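Local coordinates for protein importin subunit beta-1 (Saccharomyces cerevisiae, PDB 5OWU) that carries proteins into the nucleus as the importin beta subunit, pairing with importin alpha, which recognises the classical nuclear localization signal of the cargo, at residues Ala318-Ile322 / Asn361-Ile366; Leu332-Gln336 / Asn346-Ser350. The contacts are given in a common frame with arbitrary orientation. Residues are numbered along the deposited sequence.

A HEAT repeat is a helical hairpin, and the two contacts sample HEAT 8 of this all-helical chain at its two ends. Helix 317-332 runs out, a linker turns the chain, and helix 347-362 runs back. Contact 1 joins the start of the first helix to the end of the second and the residues just after it; contact 2, nested inside it along the chain, joins the turn after the first helix to the start of the second. Their centres lie 20 Å apart and their nearest atoms about 10 Å, so they do not touch. Together they join the two helices at both ends of the hairpin; such repeats stack into the superhelical array of importin beta.

Contact 1: Ala318-Ile322 / Asn361-Ile366; sequences ALSSI and NCGNHI
At the end of the HEAT 8 hairpin opposite its linker, the start of helix 317-332 packs against the end of helix 347-362 and the 3-10 turn after it, with Ala318, Leu319 and Ile322 meeting Cys362, His365 and Ile366. Ala318-Ile322 is helical. Asn361 and Cys362 finish helix 347-362, Gly363 leaves it with positive phi (57/-135), and Asn364-Ile366 form a 3-10 turn in which His365 N bonds to Cys362 O (3.1 Å) and Ile366 N to Gly363 O (3.0 Å). The nearest CA pairs are Leu319 with Cys362 (5.7 Å) and Ile322 with Ile366 (6.9 Å).

Cys362, chi1 m, puts its thiol among the helix residues: SG lies 3.9 Å from Ala318 CB and 3.6 Å from Leu319 N. Ile322 (m, t) points toward the other segment and sends CD1 to within 3.5 Å of both Cys362 CB and His365 CB, while its CG2 is 4.4 Å from CD1 of Ile366 (t, p). Leu319 starts sideways, yet its t, p rotamer brings CD1 over one face of the His365 ring (chi1 m, chi2 80°), 3.5 Å from the centroid and 19° off the normal, a CH-pi contact; the same CD1 is 3.9 Å from Cys362 CB. Asn361, chi1 t, places ND2 3.5 Å from Ala318 CB and donates it to Glu297 of helix 280-306, linking this edge to the preceding repeat. Ser320 and Ser321 pack against an aromatic side chain of the Nup1 chain. With no hydrogen bond between the segments and 311 Å² buried, their join is one of van der Waals contact plus one CH-pi contact to the exposed His365 ring.

Contact 2: Leu332-Gln336 / Asn346-Ser350; sequences LLTRQ and NVSMS
Leu332-Gln336 leaves helix 317-332 through a type I beta turn from Leu332 to Arg335, closed by Arg335 N to Leu332 O at 3.2 Å, and becomes extended at Gln336 (-69/176). This is the linker end of the HEAT 8 hairpin: Asn346, at the N-cap position with extended angles (-154/-177), precedes helix 347-362, whose first turn includes a bond from Ser350 N to Asn346 O (3.3 Å). The backbones come closest at Leu333 and Ser348, CA to CA 4.6 Å, a close spacing consistent with the small Ser348 side chain and with the Leu333 CA-to-CB bond pointing away. Ser348 points toward the turn, its CB 3.6 Å from Leu332 O and 3.8 Å from Arg335 O, with OG 3.8 Å from Gln336 CA. Leu332 (m, t) sets CD1 4.0 Å from CG2 of Val347 (chi1 p), whose CG1 lies 4.0 Å from Arg335 CB. From the extended Arg335 (m, t, t), NH1 forms a salt bridge with Asp280 at the start of helix 280-306 and a hydrogen bond to Ser277 O just before that helix, while Gln336 NE2 bonds to Glu387 of the following repeat. The tip of Leu333 (m, t) comes back to the helix, bringing CD2 to 3.6 Å from Ser348 O.

Contact 1: Ala318-Ile322 / Asn361-Ile366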
ATOM      1  N   ALA A 318      22.174 -10.161  -8.479  1.00 28.85           N
ATOM      2  CA  ALA A 318      22.735  -9.009  -7.786  1.00 29.74           C
ATOM      3  C   ALA A 318      24.050  -9.372  -7.110  1.00 29.40           C
ATOM      4  O   ALA A 318      25.060  -8.681  -7.280  1.00 32.49           O
ATOM      5  CB  ALA A 318      21.732  -8.471  -6.766  1.00 32.92           C
ATOM      6  N   LEU A 319      24.054 -10.471  -6.353  1.00 30.36           N
ATOM      7  CA  LEU A 319      25.259 -10.883  -5.638  1.00 30.69           C
ATOM      8  C   LEU A 319      26.451 -10.982  -6.583  1.00 38.34           C
ATOM      9  O   LEU A 319      27.509 -10.397  -6.332  1.00 37.93           O
ATOM     10  CB  LEU A 319      25.009 -12.218  -4.938  1.00 35.61           C
ATOM     11  CG  LEU A 319      26.130 -12.730  -4.032  1.00 45.61           C
ATOM     12  CD1 LEU A 319      26.303 -11.814  -2.847  1.00 40.18           C
ATOM     13  CD2 LEU A 319      25.851 -14.148  -3.564  1.00 46.98           C
ATOM     14  N   SER A 320      26.281 -11.698  -7.698  1.00 43.19           N
ATOM     15  CA  SER A 320      27.379 -11.913  -8.635  1.00 47.72           C
ATOM     16  C   SER A 320      27.855 -10.614  -9.271  1.00 43.36           C
ATOM     17  O   SER A 320      29.023 -10.510  -9.655  1.00 47.84           O
ATOM     18  CB  SER A 320      26.940 -12.876  -9.736  1.00 52.61           C
ATOM     19  OG  SER A 320      26.453 -14.096  -9.202  1.00 42.07           O
ATOM     20  N   SER A 321      26.970  -9.630  -9.415  1.00 32.97           N
ATOM     21  CA  SER A 321      27.262  -8.421 -10.178  1.00 37.09           C
ATOM     22  C   SER A 321      27.729  -7.250  -9.319  1.00 38.26           C
ATOM     23  O   SER A 321      28.026  -6.185  -9.870  1.00 33.03           O
ATOM     24  CB  SER A 321      26.019  -7.995 -10.958  1.00 48.00           C
ATOM     25  OG  SER A 321      25.479  -9.077 -11.692  1.00 35.83           O
ATOM     26  N   ILE A 322      27.788  -7.415  -7.994  1.00 42.62           N
ATOM     27  CA  ILE A 322      28.089  -6.294  -7.099  1.00 43.15           C
ATOM     28  C   ILE A 322      29.354  -5.573  -7.533  1.00 44.95           C
ATOM     29  O   ILE A 322      29.391  -4.337  -7.606  1.00 44.02           O
ATOM     30  CB  ILE A 322      28.209  -6.789  -5.648  1.00 45.58           C
ATOM     31  CG1 ILE A 322      26.833  -7.132  -5.096  1.00 53.39           C
ATOM     32  CG2 ILE A 322      28.867  -5.735  -4.764  1.00 51.92           C
ATOM     33  CD1 ILE A 322      26.876  -7.814  -3.760  1.00 60.19           C
ATOM     34  N   ASN A 361      19.814  -7.480   0.142  1.00 29.43           N
ATOM     35  CA  ASN A 361      19.811  -8.734  -0.599  1.00 32.64           C
ATOM     36  C   ASN A 361      21.129  -9.483  -0.458  1.00 34.99           C
ATOM     37  O   ASN A 361      21.139 -10.719  -0.473  1.00 36.76           O
ATOM     38  CB  ASN A 361      19.519  -8.438  -2.071  1.00 35.69           C
ATOM     39  CG  ASN A 361      19.400  -9.687  -2.918  1.00 41.07           C
ATOM     40  OD1 ASN A 361      19.148 -10.779  -2.417  1.00 40.00           O
ATOM     41  ND2 ASN A 361      19.566  -9.519  -4.223  1.00 40.04           N
ATOM     42  N   CYS A 362      22.237  -8.763  -0.292  1.00 26.22           N
ATOM     43  CA  CYS A 362      23.569  -9.331  -0.452  1.00 32.01           C
ATOM     44  C   CYS A 362      24.450  -9.213   0.785  1.00 38.36           C
ATOM     45  O   CYS A 362      25.580  -9.713   0.765  1.00 33.35           O
ATOM     46  CB  CYS A 362      24.280  -8.662  -1.637  1.00 30.80           C
ATOM     47  SG  CYS A 362      23.361  -8.810  -3.185  1.00 34.91           S
ATOM     48  N   GLY A 363      23.991  -8.547   1.838  1.00 34.06           N
ATOM     49  CA  GLY A 363      24.714  -8.573   3.099  1.00 37.27           C
ATOM     50  C   GLY A 363      26.150  -8.099   2.971  1.00 29.19           C
ATOM     51  O   GLY A 363      26.442  -7.084   2.328  1.00 31.76           O
ATOM     52  N   ASN A 364      27.063  -8.850   3.597  1.00 29.68           N
ATOM     53  CA  ASN A 364      28.467  -8.452   3.671  1.00 31.43           C
ATOM     54  C   ASN A 364      29.096  -8.212   2.301  1.00 38.02           C
ATOM     55  O   ASN A 364      30.101  -7.504   2.211  1.00 27.77           O
ATOM     56  CB  ASN A 364      29.278  -9.522   4.415  1.00 30.94           C
ATOM     57  CG  ASN A 364      28.917  -9.620   5.884  1.00 29.74           C
ATOM     58  OD1 ASN A 364      28.233  -8.753   6.428  1.00 34.80           O
ATOM     59  ND2 ASN A 364      29.385 -10.682   6.540  1.00 29.76           N
ATOM     60  N   HIS A 365      28.551  -8.780   1.227  1.00 32.95           N
ATOM     61  CA  HIS A 365      29.178  -8.575  -0.074  1.00 31.60           C
ATOM     62  C   HIS A 365      29.121  -7.119  -0.529  1.00 28.99           C
ATOM     63  O   HIS A 365      29.869  -6.744  -1.437  1.00 33.60           O
ATOM     64  CB  HIS A 365      28.527  -9.466  -1.133  1.00 32.07           C
ATOM     65  CG  HIS A 365      28.909 -10.907  -1.029  1.00 39.90           C
ATOM     66  ND1 HIS A 365      28.338 -11.768  -0.115  1.00 54.20           N
ATOM     67  CD2 HIS A 365      29.804 -11.642  -1.732  1.00 50.39           C
ATOM     68  CE1 HIS A 365      28.867 -12.971  -0.258  1.00 50.69           C
ATOM     69  NE2 HIS A 365      29.758 -12.922  -1.232  1.00 44.44           N
ATOM     70  N   ILE A 366      28.266  -6.288   0.077  1.00 28.90           N
ATOM     71  CA  ILE A 366      28.178  -4.887  -0.337  1.00 30.94           C
ATOM     72  C   ILE A 366      29.291  -4.033   0.263  1.00 34.47           C
ATOM     73  O   ILE A 366      29.546  -2.925  -0.228  1.00 32.68           O
ATOM     74  CB  ILE A 366      26.807  -4.289   0.038  1.00 32.56           C
ATOM     75  CG1 ILE A 366      26.522  -3.001  -0.737  1.00 39.93           C
ATOM     76  CG2 ILE A 366      26.706  -3.970   1.540  1.00 23.09           C
ATOM     77  CD1 ILE A 366      26.370  -3.186  -2.212  1.00 43.91           C
TER

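Contact 2: Leu332-Gln336 / Asn346-Ser350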
ATOM      1  N   LEU A 332      26.440   7.502  -9.148  1.00 29.57           N
ATOM      2  CA  LEU A 332      25.201   8.235  -9.365  1.00 36.16           C
ATOM      3  C   LEU A 332      24.792   9.038  -8.142  1.00 44.78           C
ATOM      4  O   LEU A 332      24.016   9.992  -8.274  1.00 32.67           O
ATOM      5  CB  LEU A 332      24.071   7.280  -9.750  1.00 34.60           C
ATOM      6  CG  LEU A 332      24.192   6.595 -11.112  1.00 33.71           C
ATOM      7  CD1 LEU A 332      23.063   5.582 -11.288  1.00 33.35           C
ATOM      8  CD2 LEU A 332      24.184   7.617 -12.246  1.00 35.60           C
ATOM      9  N   LEU A 333      25.291   8.683  -6.957  1.00 32.00           N
ATOM     10  CA  LEU A 333      24.912   9.441  -5.765  1.00 31.11           C
ATOM     11  C   LEU A 333      25.330  10.910  -5.813  1.00 40.46           C
ATOM     12  O   LEU A 333      24.761  11.723  -5.071  1.00 33.93           O
ATOM     13  CB  LEU A 333      25.504   8.791  -4.511  1.00 26.91           C
ATOM     14  CG  LEU A 333      25.006   7.380  -4.193  1.00 30.09           C
ATOM     15  CD1 LEU A 333      25.712   6.843  -2.965  1.00 30.49           C
ATOM     16  CD2 LEU A 333      23.495   7.371  -3.987  1.00 28.51           C
ATOM     17  N   THR A 334      26.303  11.284  -6.649  1.00 37.03           N
ATOM     18  CA  THR A 334      26.781  12.663  -6.686  1.00 39.22           C
ATOM     19  C   THR A 334      26.008  13.532  -7.674  1.00 41.68           C
ATOM     20  O   THR A 334      26.477  14.620  -8.026  1.00 35.81           O
ATOM     21  CB  THR A 334      28.272  12.714  -7.024  1.00 36.61           C
ATOM     22  OG1 THR A 334      28.499  12.115  -8.306  1.00 33.89           O
ATOM     23  CG2 THR A 334      29.081  11.994  -5.961  1.00 35.81           C
ATOM     24  N   ARG A 335      24.839  13.085  -8.120  1.00 39.53           N
ATOM     25  CA  ARG A 335      23.989  13.867  -9.009  1.00 43.28           C
ATOM     26  C   ARG A 335      22.776  14.428  -8.266  1.00 42.36           C
ATOM     27  O   ARG A 335      21.660  14.436  -8.784  1.00 37.67           O
ATOM     28  CB  ARG A 335      23.555  13.025 -10.207  1.00 35.69           C
ATOM     29  CG  ARG A 335      24.712  12.493 -11.028  1.00 41.26           C
ATOM     30  CD  ARG A 335      24.217  11.784 -12.279  1.00 44.50           C
ATOM     31  NE  ARG A 335      25.284  11.073 -12.986  1.00 40.97           N
ATOM     32  CZ  ARG A 335      25.133  10.485 -14.169  1.00 32.97           C
ATOM     33  NH1 ARG A 335      23.959  10.519 -14.791  1.00 38.44           N
ATOM     34  NH2 ARG A 335      26.151   9.856 -14.730  1.00 39.37           N
ATOM     35  N   GLN A 336      22.985  14.911  -7.042  1.00 37.66           N
ATOM     36  CA  GLN A 336      21.919  15.584  -6.317  1.00 43.67           C
ATOM     37  C   GLN A 336      21.588  16.922  -6.989  1.00 44.23           C
ATOM     38  O   GLN A 336      22.239  17.350  -7.944  1.00 50.22           O
ATOM     39  CB  GLN A 336      22.316  15.824  -4.860  1.00 33.19           C
ATOM     40  CG  GLN A 336      23.066  14.676  -4.178  1.00 37.57           C
ATOM     41  CD  GLN A 336      24.576  14.813  -4.290  1.00 39.01           C
ATOM     42  OE1 GLN A 336      25.094  15.247  -5.318  1.00 33.37           O
ATOM     43  NE2 GLN A 336      25.288  14.443  -3.230  1.00 33.52           N
ATOM     44  N   ASN A 346      15.087  12.390  -8.092  1.00 57.07           N
ATOM     45  CA  ASN A 346      16.078  12.358  -9.161  1.00 50.50           C
ATOM     46  C   ASN A 346      16.787  11.005  -9.148  1.00 49.80           C
ATOM     47  O   ASN A 346      16.470  10.119  -8.348  1.00 41.40           O
ATOM     48  CB  ASN A 346      17.074  13.510  -9.011  1.00 58.31           C
ATOM     49  CG  ASN A 346      18.149  13.214  -7.996  1.00 66.11           C
ATOM     50  OD1 ASN A 346      19.344  13.259  -8.306  1.00 58.87           O
ATOM     51  ND2 ASN A 346      17.735  12.888  -6.778  1.00 64.78           N
ATOM     52  N   VAL A 347      17.771  10.859 -10.044  1.00 35.14           N
ATOM     53  CA  VAL A 347      18.497   9.596 -10.162  1.00 36.95           C
ATOM     54  C   VAL A 347      19.306   9.306  -8.905  1.00 30.95           C
ATOM     55  O   VAL A 347      19.532   8.141  -8.560  1.00 29.42           O
ATOM     56  CB  VAL A 347      19.398   9.613 -11.415  1.00 35.74           C
ATOM     57  CG1 VAL A 347      20.442  10.717 -11.318  1.00 40.66           C
ATOM     58  CG2 VAL A 347      20.065   8.260 -11.616  1.00 39.96           C
ATOM     59  N   SER A 348      19.771  10.342  -8.205  1.00 29.57           N
ATOM     60  CA  SER A 348      20.587  10.095  -7.018  1.00 35.11           C
ATOM     61  C   SER A 348      19.771   9.395  -5.935  1.00 30.97           C
ATOM     62  O   SER A 348      20.272   8.491  -5.252  1.00 35.05           O
ATOM     63  CB  SER A 348      21.177  11.407  -6.496  1.00 40.58           C
ATOM     64  OG  SER A 348      20.186  12.186  -5.849  1.00 47.81           O
ATOM     65  N   MET A 349      18.499   9.782  -5.783  1.00 39.29           N
ATOM     66  CA  MET A 349      17.638   9.123  -4.807  1.00 34.66           C
ATOM     67  C   MET A 349      17.320   7.692  -5.223  1.00 33.80           C
ATOM     68  O   MET A 349      17.299   6.784  -4.379  1.00 32.16           O
ATOM     69  CB  MET A 349      16.354   9.933  -4.621  1.00 42.41           C
ATOM     70  CG  MET A 349      16.599  11.318  -4.015  1.00 60.99           C
ATOM     71  SD  MET A 349      15.110  12.332  -3.913  1.00 73.83           S
ATOM     72  CE  MET A 349      15.767  13.837  -3.200  1.00 78.58           C
ATOM     73  N   SER A 350      17.072   7.464  -6.518  1.00 31.95           N
ATOM     74  CA  SER A 350      16.839   6.101  -6.994  1.00 31.93           C
ATOM     75  C   SER A 350      18.062   5.226  -6.758  1.00 25.90           C
ATOM     76  O   SER A 350      17.936   4.051  -6.389  1.00 30.57           O
ATOM     77  CB  SER A 350      16.484   6.115  -8.479  1.00 31.32           C
ATOM     78  OG  SER A 350      15.395   6.990  -8.727  1.00 42.38           O
TER